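Local coordinates for cobalamin biosynthesis protein CobN (Mycobacterium tuberculosis, PDB 7C6O), which serves as the large, catalytic subunit of the cobaltochelatase that probably inserts cobalt into the corrin ring during cobalamin biosynthesis, at residues A[364-369]-A[406-411]. Sequence-based numbering, arbitrary orientation. Where two conformers were deposited one is given.
Sequences PADKRV and GYRVGD
Over one face of the Tyr-407 ring sits Pro-364, whose CB lies 4.0 Å from the ring centroid and 19° off the ring normal, a CH-pi contact displaced toward the rim. Lys-367 and Val-369 approach the CE2 side obliquely: Lys-367 CB comes to 3.7 Å from Tyr-407 CE2, Val-369 CG2 to 3.9 Å from the same atom. The lysine chain carries on past the ring, so that its CD stands 3.5 Å from Tyr-407 OH. With CG anti to the backbone N (chi1 -171°) and a bend at chi3, the amine is delivered to the carbonyl oxygens of Leu-815 and Leu-359, which accept hydrogen bonds from NZ. The second flat group, the Arg-408 guanidinium, has the Ala-365 methyl over one face and Asp-366 OD1 near its plane at the edge; at 4.3 Å from Arg-408 NH1 this carboxylate oxygen is beyond salt-bridge range, so any attraction is probably weak and through space. Between the two flat groups the backbones meet through a water. It donates to Pro-364 O and Lys-367 O and accepts from Arg-408 N, bridging both segments with three hydrogen bonds. Pro-364 O also receives the CA-H of Tyr-407, at 165° about the hydrogen, while Lys-367 N bonds back to it within its own turn. Gly-406, at positive phi, ends helix 391-405 in a Schellman motif and brings its carbonyl oxygen to 3.3 Å from Ala-365 CA. Leu-812 and Leu-815 of helix 807-815 and Met-402 of helix 391-405 also touch the tyrosine. The contact thus joins the turn leading into strand 369-373 to the Schellman-capped end of the helix that follows this strand, at the N-terminal end of an inner strand of a mixed beta-sheet, flanked by parallel strands 503-507 and 551-555, in the CobN/magnesium chelatase family region.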
loop_
_atom_site.group_PDB
_atom_site.type_symbol
_atom_site.label_atom_id
_atom_site.label_comp_id
_atom_site.label_asym_id
_atom_site.label_seq_id
_atom_site.Cartn_x
_atom_site.Cartn_y
_atom_site.Cartn_z
ATOM N N PRO A 364 4.568 31.707 4.789
ATOM C CA PRO A 364 5.685 30.912 5.328
ATOM C C PRO A 364 6.246 31.437 6.640
ATOM O O PRO A 364 6.602 30.639 7.515
ATOM C CB PRO A 364 6.721 30.979 4.199
ATOM C CG PRO A 364 5.899 31.091 2.967
ATOM C CD PRO A 364 4.711 31.940 3.340
ATOM N N ALA A 365 6.319 32.761 6.807
ATOM C CA ALA A 365 6.908 33.328 8.015
ATOM C C ALA A 365 6.093 33.023 9.265
ATOM O O ALA A 365 6.643 33.065 10.371
ATOM C CB ALA A 365 7.070 34.841 7.863
ATOM N N ASP A 366 4.804 32.718 9.118
ATOM C CA ASP A 366 3.930 32.435 10.248
ATOM C C ASP A 366 3.575 30.960 10.379
ATOM O O ASP A 366 2.845 30.593 11.306
ATOM C CB ASP A 366 2.640 33.253 10.132
ATOM C CG ASP A 366 2.904 34.735 9.975
ATOM O OD1 ASP A 366 3.738 35.274 10.734
ATOM O OD2 ASP A 366 2.285 35.355 9.085
ATOM N N LYS A 367 4.065 30.109 9.485
ATOM C CA LYS A 367 3.626 28.723 9.419
ATOM C C LYS A 367 4.444 27.856 10.368
ATOM O O LYS A 367 5.679 27.869 10.325
ATOM C CB LYS A 367 3.739 28.202 7.986
ATOM C CG LYS A 367 3.114 26.835 7.767
ATOM C CD LYS A 367 2.794 26.613 6.298
ATOM C CE LYS A 367 1.673 27.530 5.840
ATOM N NZ LYS A 367 1.471 27.479 4.367
ATOM N N ARG A 368 3.749 27.115 11.228
ATOM C CA ARG A 368 4.382 26.205 12.172
ATOM C C ARG A 368 4.325 24.788 11.616
ATOM O O ARG A 368 3.252 24.305 11.236
ATOM C CB ARG A 368 3.706 26.283 13.543
ATOM C CG ARG A 368 3.871 27.639 14.224
ATOM C CD ARG A 368 3.180 27.687 15.579
ATOM N NE ARG A 368 1.752 27.404 15.475
ATOM C CZ ARG A 368 0.809 28.330 15.331
ATOM N NH1 ARG A 368 1.133 29.615 15.276
ATOM N NH2 ARG A 368 -0.465 27.968 15.242
ATOM N N VAL A 369 5.480 24.131 11.562
ATOM C CA VAL A 369 5.603 22.811 10.954
ATOM C C VAL A 369 6.286 21.868 11.931
ATOM O O VAL A 369 7.290 22.225 12.559
ATOM C CB VAL A 369 6.391 22.870 9.628
ATOM C CG1 VAL A 369 6.467 21.487 8.991
ATOM C CG2 VAL A 369 5.759 23.876 8.674
ATOM N N GLY A 406 11.019 31.448 3.224
ATOM C CA GLY A 406 10.560 32.377 4.233
ATOM C C GLY A 406 10.109 31.764 5.543
ATOM O O GLY A 406 9.615 32.498 6.407
ATOM N N TYR A 407 10.252 30.452 5.718
ATOM C CA TYR A 407 9.933 29.830 6.993
ATOM C C TYR A 407 10.956 30.231 8.050
ATOM O O TYR A 407 12.122 30.492 7.750
ATOM C CB TYR A 407 9.906 28.306 6.864
ATOM C CG TYR A 407 8.721 27.755 6.105
ATOM C CD1 TYR A 407 8.720 27.701 4.717
ATOM C CD2 TYR A 407 7.608 27.271 6.779
ATOM C CE1 TYR A 407 7.638 27.192 4.022
ATOM C CE2 TYR A 407 6.524 26.757 6.095
ATOM C CZ TYR A 407 6.544 26.720 4.718
ATOM O OH TYR A 407 5.463 26.210 4.041
ATOM N N ARG A 408 10.509 30.268 9.301
ATOM C CA ARG A 408 11.397 30.550 10.427
ATOM C C ARG A 408 11.917 29.222 10.965
ATOM O O ARG A 408 11.263 28.570 11.781
ATOM C CB ARG A 408 10.669 31.355 11.495
ATOM C CG ARG A 408 10.230 32.732 11.019
ATOM C CD ARG A 408 10.064 33.698 12.176
ATOM N NE ARG A 408 10.197 35.084 11.735
ATOM C CZ ARG A 408 9.173 35.896 11.495
ATOM N NH1 ARG A 408 7.931 35.465 11.664
ATOM N NH2 ARG A 408 9.394 37.139 11.093
ATOM N N VAL A 409 13.108 28.823 10.507
ATOM C CA VAL A 409 13.678 27.524 10.851
ATOM C C VAL A 409 14.645 27.613 12.018
ATOM O O VAL A 409 15.279 26.608 12.369
ATOM C CB VAL A 409 14.373 26.888 9.628
ATOM C CG1 VAL A 409 13.398 26.785 8.457
ATOM C CG2 VAL A 409 15.609 27.690 9.236
ATOM N N GLY A 410 14.781 28.786 12.628
ATOM C CA GLY A 410 15.682 28.926 13.756
ATOM C C GLY A 410 17.129 28.684 13.362
ATOM O O GLY A 410 17.543 28.915 12.223
ATOM N N ASP A 411 17.917 28.203 14.326
ATOM C CA ASP A 411 19.328 27.924 14.074
ATOM C C ASP A 411 19.637 26.464 14.383
ATOM O O ASP A 411 20.403 26.160 15.302
ATOM C CB ASP A 411 20.217 28.860 14.900
ATOM C CG ASP A 411 21.686 28.704 14.577
ATOM O OD1 ASP A 411 22.018 28.570 13.381
ATOM O OD2 ASP A 411 22.507 28.730 15.518
HETATM O O HOH W 1 7.601 29.755 9.767
#